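Local coordinates for putative short-chain oxidoreductase (Thermus thermophilus, PDB 2YUT) that binds NADP in a Rossmann fold and probably acts as an NADP(H)-dependent oxidoreductase of the short-chain dehydrogenase/reductase family, at the interface of chains A and B. Coordinates in Å, arbitrary orientation; residue numbers count along the deposited sequence, not the author numbering. Chains: chain A/B, Putative short-chain oxidoreductase.

The interface of chains A and B. Residues chain A 80-83, 127-132; chain B 147-148, 150-151, 154.
Helix 132-153 of chain B, in this short-chain dehydrogenase/reductase dimer of the deposited assembly, packs its C-terminal part on two loops of chain A and the start of that chain's own helix 132-153, in a two-fold symmetric interface. The tight part runs from B:Ala147 to B:Glu151, over A:Ala132, A:Val82 and A:Pro129. The methyl CB of B:Ala147 lies 3.5 Å from A:Ala132 CA; side chains this small let the helix backbones come close. One turn on, B:Glu151 is long enough to reach between the loops. Its CG stands anti to the carbonyl carbon (chi1 -71°) and the chain runs on extended (chi2 -178°), bringing the carboxylate to main-chain N-H groups. B:Glu151 OE1 accepts a hydrogen bond from A:Val82 N at 3.0 Å through its syn lone pair (155° at the hydrogen). A water 2.8 Å from B:Glu151 OE2 also binds A:Ala80 O and A:Ala132 N; A:Gly130 N, on a positive-phi backbone easy for glycine, adds a weak bond to OE2. These N-H groups and the helix N-terminus would be expected to stabilise a negative carboxylate. Beside it, both methyls of A:Val82 straddle B:Ala148 CB, with CG2 3.7 Å away. The rigid, compact ring of A:Pro129 presses its CB on B:Glu151 CG and its CG on B:Lys150 CB, 3.8 Å away. Looser are the outer lysine chain and poorly ordered B:Arg154, whose guanidinium NH2 merely packs 3.6 Å from A:Pro129 CG.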
# COMPACT_ATOMS: atom_id res chain seq x y z
N ALA A 80 14.60 4.03 -6.07
CA ALA A 80 15.01 2.83 -6.78
C ALA A 80 14.03 2.49 -7.90
O ALA A 80 12.85 2.83 -7.83
CB ALA A 80 15.11 1.66 -5.82
N SER A 81 14.54 1.85 -8.95
CA SER A 81 13.68 1.45 -10.06
C SER A 81 13.01 0.15 -9.65
O SER A 81 13.48 -0.53 -8.73
CB SER A 81 14.50 1.22 -11.33
OG SER A 81 15.30 0.06 -11.20
N VAL A 82 11.92 -0.20 -10.31
CA VAL A 82 11.22 -1.43 -9.99
C VAL A 82 11.79 -2.58 -10.80
O VAL A 82 11.46 -3.75 -10.57
CB VAL A 82 9.72 -1.32 -10.31
CG1 VAL A 82 9.11 -0.15 -9.55
CG2 VAL A 82 9.51 -1.14 -11.81
N ARG A 83 12.66 -2.26 -11.76
CA ARG A 83 13.25 -3.26 -12.63
C ARG A 83 14.61 -3.78 -12.17
O ARG A 83 15.09 -4.78 -12.68
CB ARG A 83 13.34 -2.71 -14.05
CG ARG A 83 11.98 -2.44 -14.66
CD ARG A 83 11.26 -3.75 -14.95
NE ARG A 83 11.74 -4.36 -16.19
CZ ARG A 83 11.64 -5.65 -16.48
NH1 ARG A 83 11.07 -6.49 -15.61
NH2 ARG A 83 12.08 -6.11 -17.64
N GLN A 127 4.10 9.48 -7.22
CA GLN A 127 3.92 8.41 -8.20
C GLN A 127 4.69 8.71 -9.48
O GLN A 127 4.11 8.96 -10.53
CB GLN A 127 2.43 8.21 -8.49
CG GLN A 127 1.73 7.44 -7.38
CD GLN A 127 0.23 7.57 -7.42
OE1 GLN A 127 -0.35 7.85 -8.47
NE2 GLN A 127 -0.42 7.35 -6.28
N VAL A 128 6.02 8.66 -9.35
CA VAL A 128 6.93 8.94 -10.45
C VAL A 128 8.12 7.98 -10.40
O VAL A 128 8.38 7.36 -9.37
CB VAL A 128 7.47 10.40 -10.36
CG1 VAL A 128 6.31 11.37 -10.22
CG2 VAL A 128 8.42 10.53 -9.18
N PRO A 129 8.85 7.86 -11.52
CA PRO A 129 10.02 6.97 -11.60
C PRO A 129 10.99 7.16 -10.44
O PRO A 129 11.36 8.28 -10.11
CB PRO A 129 10.64 7.35 -12.94
CG PRO A 129 9.43 7.71 -13.77
CD PRO A 129 8.62 8.54 -12.80
N GLY A 130 11.40 6.05 -9.83
CA GLY A 130 12.33 6.11 -8.73
C GLY A 130 11.68 6.04 -7.36
O GLY A 130 12.33 5.63 -6.40
N PHE A 131 10.41 6.41 -7.26
CA PHE A 131 9.71 6.41 -5.98
C PHE A 131 8.53 5.43 -5.86
O PHE A 131 7.65 5.63 -5.03
CB PHE A 131 9.22 7.82 -5.65
CG PHE A 131 10.33 8.82 -5.48
CD1 PHE A 131 11.41 8.55 -4.65
CD2 PHE A 131 10.29 10.04 -6.15
CE1 PHE A 131 12.43 9.48 -4.47
CE2 PHE A 131 11.31 10.98 -5.98
CZ PHE A 131 12.38 10.70 -5.14
N ALA A 132 8.53 4.38 -6.67
CA ALA A 132 7.44 3.40 -6.63
C ALA A 132 7.22 2.84 -5.22
O ALA A 132 6.09 2.81 -4.73
CB ALA A 132 7.73 2.26 -7.59
N ALA B 147 3.66 4.67 -10.63
CA ALA B 147 5.03 5.17 -10.54
C ALA B 147 5.95 4.44 -11.51
O ALA B 147 6.82 5.05 -12.13
CB ALA B 147 5.54 5.00 -9.11
N ALA B 148 5.75 3.14 -11.63
CA ALA B 148 6.56 2.30 -12.50
C ALA B 148 6.19 2.45 -13.97
O ALA B 148 6.94 2.02 -14.85
CB ALA B 148 6.41 0.83 -12.09
N LYS B 150 6.20 4.89 -16.35
CA LYS B 150 7.17 5.45 -17.29
C LYS B 150 8.45 4.64 -17.39
O LYS B 150 9.11 4.62 -18.44
CB LYS B 150 7.50 6.90 -16.92
CG LYS B 150 6.32 7.84 -17.03
CD LYS B 150 6.66 9.26 -16.60
CE LYS B 150 7.68 9.89 -17.53
NZ LYS B 150 7.90 11.33 -17.19
N GLU B 151 8.82 3.97 -16.30
CA GLU B 151 10.02 3.13 -16.30
C GLU B 151 9.84 2.00 -17.31
O GLU B 151 10.73 1.74 -18.12
CB GLU B 151 10.26 2.53 -14.92
CG GLU B 151 10.72 3.51 -13.86
CD GLU B 151 10.98 2.83 -12.53
OE1 GLU B 151 11.74 1.83 -12.51
OE2 GLU B 151 10.44 3.30 -11.50
N ARG B 154 9.68 2.81 -21.10
CA ARG B 154 11.01 3.02 -21.66
C ARG B 154 11.53 1.72 -22.26
O ARG B 154 12.36 1.74 -23.17
CB ARG B 154 11.97 3.52 -20.58
CG ARG B 154 11.59 4.86 -19.98
CD ARG B 154 12.36 5.11 -18.69
NE ARG B 154 11.97 6.36 -18.03
CZ ARG B 154 12.36 6.71 -16.81
NH1 ARG B 154 13.15 5.91 -16.11
NH2 ARG B 154 11.95 7.86 -16.29
O HOH W 1 10.38 3.29 -8.67